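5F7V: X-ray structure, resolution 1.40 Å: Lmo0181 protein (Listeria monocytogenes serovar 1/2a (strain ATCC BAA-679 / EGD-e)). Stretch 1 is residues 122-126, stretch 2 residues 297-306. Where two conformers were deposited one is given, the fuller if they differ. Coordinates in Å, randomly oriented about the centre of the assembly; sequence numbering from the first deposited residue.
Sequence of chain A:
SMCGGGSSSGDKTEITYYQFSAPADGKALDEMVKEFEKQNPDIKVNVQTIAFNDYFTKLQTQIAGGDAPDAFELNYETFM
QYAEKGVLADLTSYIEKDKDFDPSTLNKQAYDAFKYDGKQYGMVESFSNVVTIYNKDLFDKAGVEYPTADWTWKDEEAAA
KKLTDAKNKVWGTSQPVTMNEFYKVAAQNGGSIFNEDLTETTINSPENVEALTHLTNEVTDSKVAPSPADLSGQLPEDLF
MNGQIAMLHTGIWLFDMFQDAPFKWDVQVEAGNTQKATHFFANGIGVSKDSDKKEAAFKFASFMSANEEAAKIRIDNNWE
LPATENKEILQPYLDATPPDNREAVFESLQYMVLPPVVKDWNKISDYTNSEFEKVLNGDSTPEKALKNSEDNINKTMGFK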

# COMPACT_ATOMS: atom_id res chain seq x y z
N GLY A 122 -0.71 -10.09 -14.82
CA GLY A 122 0.13 -8.91 -14.56
C GLY A 122 1.50 -9.40 -14.22
O GLY A 122 1.65 -10.52 -13.78
N MET A 123 2.50 -8.55 -14.44
CA MET A 123 3.87 -8.80 -13.98
C MET A 123 4.14 -7.95 -12.75
O MET A 123 3.98 -6.75 -12.75
CB MET A 123 4.85 -8.45 -15.09
CG MET A 123 4.67 -9.30 -16.33
SD MET A 123 5.14 -11.04 -16.13
CE MET A 123 6.88 -11.00 -16.50
N VAL A 124 4.60 -8.63 -11.70
CA VAL A 124 4.81 -7.93 -10.44
C VAL A 124 5.96 -6.97 -10.54
O VAL A 124 7.05 -7.31 -11.00
CB VAL A 124 5.00 -8.91 -9.27
CG1 VAL A 124 6.17 -9.86 -9.48
CG2 VAL A 124 5.15 -8.12 -7.99
N GLU A 125 5.72 -5.74 -10.11
CA GLU A 125 6.66 -4.63 -10.22
C GLU A 125 7.34 -4.32 -8.90
O GLU A 125 8.54 -4.00 -8.86
CB GLU A 125 5.88 -3.41 -10.72
CG GLU A 125 6.69 -2.16 -10.79
CD GLU A 125 5.87 -0.90 -10.77
OE1 GLU A 125 4.60 -1.03 -10.60
OE2 GLU A 125 6.48 0.16 -10.90
N SER A 126 6.60 -4.37 -7.81
CA SER A 126 7.16 -4.04 -6.51
C SER A 126 6.27 -4.60 -5.42
O SER A 126 5.13 -4.98 -5.65
CB SER A 126 7.31 -2.53 -6.32
OG SER A 126 6.07 -1.87 -6.23
N ALA A 297 4.65 -4.06 -24.91
CA ALA A 297 4.14 -3.76 -23.56
C ALA A 297 4.57 -4.81 -22.57
O ALA A 297 4.99 -4.49 -21.46
CB ALA A 297 2.63 -3.61 -23.62
N PHE A 298 4.49 -6.08 -22.98
CA PHE A 298 4.99 -7.16 -22.17
C PHE A 298 6.47 -7.06 -21.89
O PHE A 298 6.91 -7.30 -20.76
CB PHE A 298 4.66 -8.53 -22.79
CG PHE A 298 5.23 -9.64 -21.98
CD1 PHE A 298 4.62 -10.01 -20.79
CD2 PHE A 298 6.43 -10.22 -22.32
CE1 PHE A 298 5.20 -10.98 -19.98
CE2 PHE A 298 6.98 -11.20 -21.53
CZ PHE A 298 6.36 -11.60 -20.36
N LYS A 299 7.25 -6.66 -22.89
CA LYS A 299 8.69 -6.54 -22.65
C LYS A 299 8.96 -5.47 -21.59
O LYS A 299 9.83 -5.62 -20.74
CB LYS A 299 9.44 -6.19 -23.92
CG LYS A 299 9.60 -7.37 -24.85
CD LYS A 299 10.30 -6.87 -26.10
CE LYS A 299 10.45 -7.94 -27.13
NZ LYS A 299 11.19 -9.08 -26.58
N PHE A 300 8.23 -4.37 -21.65
CA PHE A 300 8.38 -3.34 -20.63
C PHE A 300 7.91 -3.87 -19.26
O PHE A 300 8.62 -3.66 -18.25
CB PHE A 300 7.58 -2.10 -21.02
CG PHE A 300 7.68 -1.01 -19.98
CD1 PHE A 300 8.90 -0.39 -19.77
CD2 PHE A 300 6.61 -0.70 -19.15
CE1 PHE A 300 9.02 0.59 -18.79
CE2 PHE A 300 6.73 0.27 -18.20
CZ PHE A 300 7.93 0.91 -18.00
N ALA A 301 6.76 -4.55 -19.18
CA ALA A 301 6.32 -5.13 -17.93
C ALA A 301 7.31 -6.10 -17.34
O ALA A 301 7.55 -6.12 -16.12
CB ALA A 301 4.94 -5.79 -18.09
N SER A 302 7.88 -6.95 -18.20
CA SER A 302 8.86 -7.93 -17.79
C SER A 302 10.13 -7.26 -17.27
O SER A 302 10.69 -7.66 -16.26
CB SER A 302 9.15 -8.90 -18.94
OG SER A 302 10.08 -9.88 -18.49
N PHE A 303 10.61 -6.24 -17.98
CA PHE A 303 11.75 -5.44 -17.54
C PHE A 303 11.52 -4.87 -16.14
O PHE A 303 12.34 -4.97 -15.24
CB PHE A 303 12.02 -4.31 -18.57
CG PHE A 303 13.06 -3.31 -18.16
CD1 PHE A 303 12.70 -2.19 -17.41
CD2 PHE A 303 14.39 -3.47 -18.52
CE1 PHE A 303 13.67 -1.27 -17.02
CE2 PHE A 303 15.34 -2.52 -18.13
CZ PHE A 303 14.98 -1.42 -17.39
N MET A 304 10.38 -4.24 -15.95
CA MET A 304 10.07 -3.61 -14.68
C MET A 304 10.00 -4.70 -13.62
O MET A 304 10.38 -4.44 -12.49
CB MET A 304 8.76 -2.85 -14.77
CG MET A 304 8.85 -1.59 -15.58
SD MET A 304 9.84 -0.29 -14.87
CE MET A 304 8.67 0.43 -13.70
N SER A 305 9.58 -5.91 -13.94
CA SER A 305 9.41 -6.96 -12.96
C SER A 305 10.74 -7.54 -12.49
O SER A 305 10.98 -7.69 -11.27
CB SER A 305 8.54 -8.07 -13.55
OG SER A 305 8.31 -9.08 -12.60
N ALA A 306 11.60 -7.84 -13.45
CA ALA A 306 12.72 -8.74 -13.21
C ALA A 306 14.07 -8.25 -13.71
O ALA A 306 15.07 -8.87 -13.39
CB ALA A 306 12.40 -10.11 -13.78
O HOH W 1 6.26 -5.12 -13.71
O HOH W 2 6.24 -10.88 -12.82
O HOH W 3 10.65 -5.51 -9.38

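A short β-strand packs obliquely against a helix from far along the same chain, joined by one direct hydrogen bond, bridging waters and a methionine-centred apolar patch. The axes of strand 123-126 and helix 297-306 approach to 6.6 Å, with their N-to-C directions 46° apart, and the two stretches together bury 353 Å². The backbones come especially close at E125 and S305, whose CA atoms lie 4.5 Å apart; the CA atoms of M123 and A301 are 5.9 Å apart.

M123 contributes the largest covered area. Its CB points toward the helix, and an all-m side chain runs along the helix surface. The small side chain of A301 also points toward the strand, leaving M123 CG 3.9 Å from A301 CB. Farther out, M123 SD lies 3.9 Å from F298 CE1 and 5.1 Å from the ring centroid, an oblique sulfur-aromatic contact, while M123 CE packs 3.9 Å from S302 CA.

The polar centre is S305. Its hydroxyl donates to the strand backbone, with S305 OG 2.7 Å from V124 O, and the same carbonyl receives a CA-H...O contact at 3.1 Å from S305 CA. Water 2 extends this link, donating to S305 OG at 2.8 Å and accepting from V124 N at 3.0 Å, so the serine engages both polar backbone atoms of V124, one directly and one through water.

Water 1 donates to M123 O at 3.0 Å and to A301 O at 2.9 Å, joining the two main chains. A301 O also accepts the helical hydrogen bond from S305 N (3.0 Å), so it serves helix and interface at once. At another contact, M304 CE lies 3.6 Å from E125 OE2, a van der Waals approach to a carboxylate oxygen that is hydrogen-bonded elsewhere in the structure.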